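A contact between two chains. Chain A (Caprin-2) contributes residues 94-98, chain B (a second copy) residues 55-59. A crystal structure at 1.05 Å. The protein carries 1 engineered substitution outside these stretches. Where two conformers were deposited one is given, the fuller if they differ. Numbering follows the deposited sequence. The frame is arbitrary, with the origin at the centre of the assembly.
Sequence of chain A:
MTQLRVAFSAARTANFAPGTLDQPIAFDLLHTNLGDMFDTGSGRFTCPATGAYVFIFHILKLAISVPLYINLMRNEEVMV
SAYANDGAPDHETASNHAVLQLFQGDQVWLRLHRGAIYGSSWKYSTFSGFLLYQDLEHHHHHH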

ATOM      1  N   ALA A  94      -7.579   3.649   6.445  1.00  5.95           N
ATOM      2  CA  ALA A  94      -6.510   4.640   6.465  1.00  6.09           C
ATOM      3  C   ALA A  94      -5.193   3.925   6.218  1.00  5.63           C
ATOM      4  O   ALA A  94      -4.805   3.045   7.004  1.00  7.46           O
ATOM      5  CB  ALA A  94      -6.487   5.378   7.797  1.00  7.23           C
ATOM      6  N   SER A  95      -4.497   4.284   5.140  1.00  5.54           N
ATOM      7  CA  SER A  95      -3.267   3.596   4.772  0.61  5.60           C
ATOM      8  C   SER A  95      -2.210   4.566   4.280  1.00  4.89           C
ATOM      9  O   SER A  95      -2.530   5.633   3.740  1.00  5.79           O
ATOM     10  CB  SER A  95      -3.542   2.533   3.699  0.61  6.58           C
ATOM     11  OG  SER A  95      -3.990   3.115   2.487  0.61  8.73           O
ATOM     12  N   ASN A  96      -0.955   4.194   4.480  1.00  5.16           N
ATOM     13  CA  ASN A  96       0.155   4.915   3.882  1.00  5.03           C
ATOM     14  C   ASN A  96       1.400   4.029   3.946  1.00  5.02           C
ATOM     15  O   ASN A  96       1.328   2.848   4.320  1.00  5.93           O
ATOM     16  CB  ASN A  96       0.388   6.276   4.555  1.00  5.15           C
ATOM     17  CG  ASN A  96       0.861   7.336   3.566  1.00  5.43           C
ATOM     18  OD1 ASN A  96       1.584   7.031   2.615  1.00  5.83           O
ATOM     19  ND2 ASN A  96       0.470   8.584   3.790  1.00  6.97           N
ATOM     20  N   HIS A  97       2.530   4.604   3.570  1.00  5.83           N
ATOM     21  CA  HIS A  97       3.786   3.890   3.500  1.00  5.68           C
ATOM     22  C   HIS A  97       4.900   4.922   3.659  1.00  5.68           C
ATOM     23  O   HIS A  97       4.657   6.126   3.515  1.00  6.33           O
ATOM     24  CB  HIS A  97       3.921   3.197   2.151  1.00  6.48           C
ATOM     25  CG  HIS A  97       4.245   4.170   1.070  1.00  7.15           C
ATOM     26  ND1 HIS A  97       3.295   4.954   0.450  1.00  7.28           N
ATOM     27  CD2 HIS A  97       5.443   4.583   0.596  1.00  7.92           C
ATOM     28  CE1 HIS A  97       3.896   5.776  -0.393  1.00  8.28           C
ATOM     29  NE2 HIS A  97       5.199   5.575  -0.319  1.00  8.82           N
ATOM     30  N   ALA A  98       6.123   4.459   3.892  1.00  5.62           N
ATOM     31  CA  ALA A  98       7.274   5.352   3.868  1.00  6.50           C
ATOM     32  C   ALA A  98       8.550   4.549   3.696  1.00  5.79           C
ATOM     33  O   ALA A  98       8.611   3.380   4.074  1.00  7.32           O
ATOM     34  CB  ALA A  98       7.352   6.185   5.143  1.00  9.22           C
TER
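Chain B 55-59: FIFHI

Both stretches are extended: every residue of chain A 94-98 and chain B 55-59 has strand phi/psi values, and each strand continues beyond its stretch in both directions. The N-to-C directions diverge by 137° (signed crossing angle -137°), so chain B runs roughly against chain A but well off antiparallel. The axes approach to 6.8 Å, and no backbone-to-backbone hydrogen bond joins the stretches, so the strands pack through side chains rather than pairing as neighbours in a sheet. The closest CA pair, A:Asn96 CA and B:His58 CA at 5.9 Å, sets the register; A:His97 CA and B:Ile56 CA follow at 7.5 Å.

A:Ala94 points its CA-to-CB bond away and makes no contact. A:Ser95 (chi1 64°, p; one of two deposited conformers) brings OG to the edge of the B:His58 ring, 3.2 Å from B:His58 CD2. A water bridges the same pair, its O 2.8 Å from A:Ser95 OG and 3.2 Å from B:His58 NE2.

A:Asn96 lies over one face of that ring: A:Asn96 CA is 3.5 Å from the B:His58 ring centroid and 4° off the normal, a nearly axial CH-pi contact. A:Asn96 OD1 accepts a hydrogen bond from A:His97 N at 2.8 Å, tying the side chain back to its own strand.

A:His97 (chi1 75°, p) points toward chain B, and B:His58 (chi1 -71°, m) points toward chain A. A:His97 ND1 and B:His58 ND1 meet at 2.9 Å in a hydrogen bond in which either could be the donor. The A:His97 and B:His58 rings meet rim to rim, centroids 5.1 Å apart and planes at 31°, neither over the face of the other. One face of A:His97 is instead covered by B:Ile56, with B:Ile56 CG2 3.9 Å from the A:His97 ring centroid, 24° off the normal. A:Ala98, pointing away, again makes no contact.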

ATOM      1  N   PHE B  55       7.221   0.606  -6.685  1.00  5.68           N
ATOM      2  CA  PHE B  55       6.624   1.920  -6.437  1.00  5.62           C
ATOM      3  C   PHE B  55       5.354   1.780  -5.626  1.00  5.12           C
ATOM      4  O   PHE B  55       4.606   0.824  -5.811  1.00  5.83           O
ATOM      5  CB  PHE B  55       6.315   2.634  -7.753  1.00  6.08           C
ATOM      6  CG  PHE B  55       7.532   2.893  -8.564  1.00  5.90           C
ATOM      7  CD1 PHE B  55       7.942   1.986  -9.530  1.00  6.75           C
ATOM      8  CD2 PHE B  55       8.319   4.002  -8.311  1.00  6.37           C
ATOM      9  CE1 PHE B  55       9.101   2.193 -10.248  1.00  6.70           C
ATOM     10  CE2 PHE B  55       9.474   4.216  -9.024  1.00  7.13           C
ATOM     11  CZ  PHE B  55       9.872   3.309  -9.995  1.00  6.69           C
ATOM     12  N   ILE B  56       5.105   2.741  -4.742  1.00  5.57           N
ATOM     13  CA  ILE B  56       3.893   2.787  -3.933  1.00  5.28           C
ATOM     14  C   ILE B  56       3.449   4.248  -3.850  1.00  5.13           C
ATOM     15  O   ILE B  56       4.293   5.150  -3.750  1.00  5.59           O
ATOM     16  CB  ILE B  56       4.120   2.229  -2.499  1.00  6.70           C
ATOM     17  CG1 ILE B  56       4.871   0.896  -2.506  1.00  9.13           C
ATOM     18  CG2 ILE B  56       2.798   2.117  -1.745  1.00  7.95           C
ATOM     19  CD1 ILE B  56       5.213   0.378  -1.118  1.00 12.09           C
ATOM     20  N   PHE B  57       2.144   4.511  -3.876  1.00  4.94           N
ATOM     21  CA  PHE B  57       1.667   5.870  -3.669  1.00  4.94           C
ATOM     22  C   PHE B  57       0.339   5.870  -2.937  1.00  4.61           C
ATOM     23  O   PHE B  57      -0.448   4.928  -3.049  1.00  4.90           O
ATOM     24  CB  PHE B  57       1.557   6.640  -4.998  1.00  6.01           C
ATOM     25  CG  PHE B  57       0.538   6.096  -5.961  1.00  5.96           C
ATOM     26  CD1 PHE B  57      -0.773   6.549  -5.930  1.00  7.30           C
ATOM     27  CD2 PHE B  57       0.893   5.170  -6.926  1.00  7.82           C
ATOM     28  CE1 PHE B  57      -1.718   6.071  -6.830  1.00  8.71           C
ATOM     29  CE2 PHE B  57      -0.054   4.694  -7.827  1.00  9.32           C
ATOM     30  CZ  PHE B  57      -1.351   5.150  -7.777  1.00  9.78           C
ATOM     31  N   HIS B  58       0.108   6.949  -2.193  1.00  4.76           N
ATOM     32  CA  HIS B  58      -1.116   7.191  -1.441  1.00  5.33           C
ATOM     33  C   HIS B  58      -1.444   8.662  -1.598  1.00  5.36           C
ATOM     34  O   HIS B  58      -0.666   9.496  -1.128  1.00  6.62           O
ATOM     35  CB  HIS B  58      -0.938   6.863   0.044  1.00  6.48           C
ATOM     36  CG  HIS B  58      -0.825   5.404   0.343  1.00  6.12           C
ATOM     37  ND1 HIS B  58       0.361   4.704   0.285  1.00  6.91           N
ATOM     38  CD2 HIS B  58      -1.774   4.516   0.716  1.00  7.39           C
ATOM     39  CE1 HIS B  58       0.131   3.443   0.607  1.00  8.04           C
ATOM     40  NE2 HIS B  58      -1.154   3.303   0.877  1.00  8.89           N
ATOM     41  N   ILE B  59      -2.560   8.998  -2.240  1.00  5.50           N
ATOM     42  CA  ILE B  59      -2.871  10.395  -2.514  1.00  5.84           C
ATOM     43  C   ILE B  59      -4.231  10.754  -1.916  1.00  5.39           C
ATOM     44  O   ILE B  59      -5.238  10.142  -2.259  1.00  6.30           O
ATOM     45  CB  ILE B  59      -2.870  10.681  -4.030  1.00  6.82           C
ATOM     46  CG1 ILE B  59      -1.551  10.233  -4.691  1.00  7.53           C
ATOM     47  CG2 ILE B  59      -3.151  12.148  -4.292  1.00  7.22           C
ATOM     48  CD1 ILE B  59      -0.318  10.973  -4.234  1.00  8.01           C
TER
HETATM   49  O   HOH W   1      -3.719   1.464   0.252  0.33 13.03           O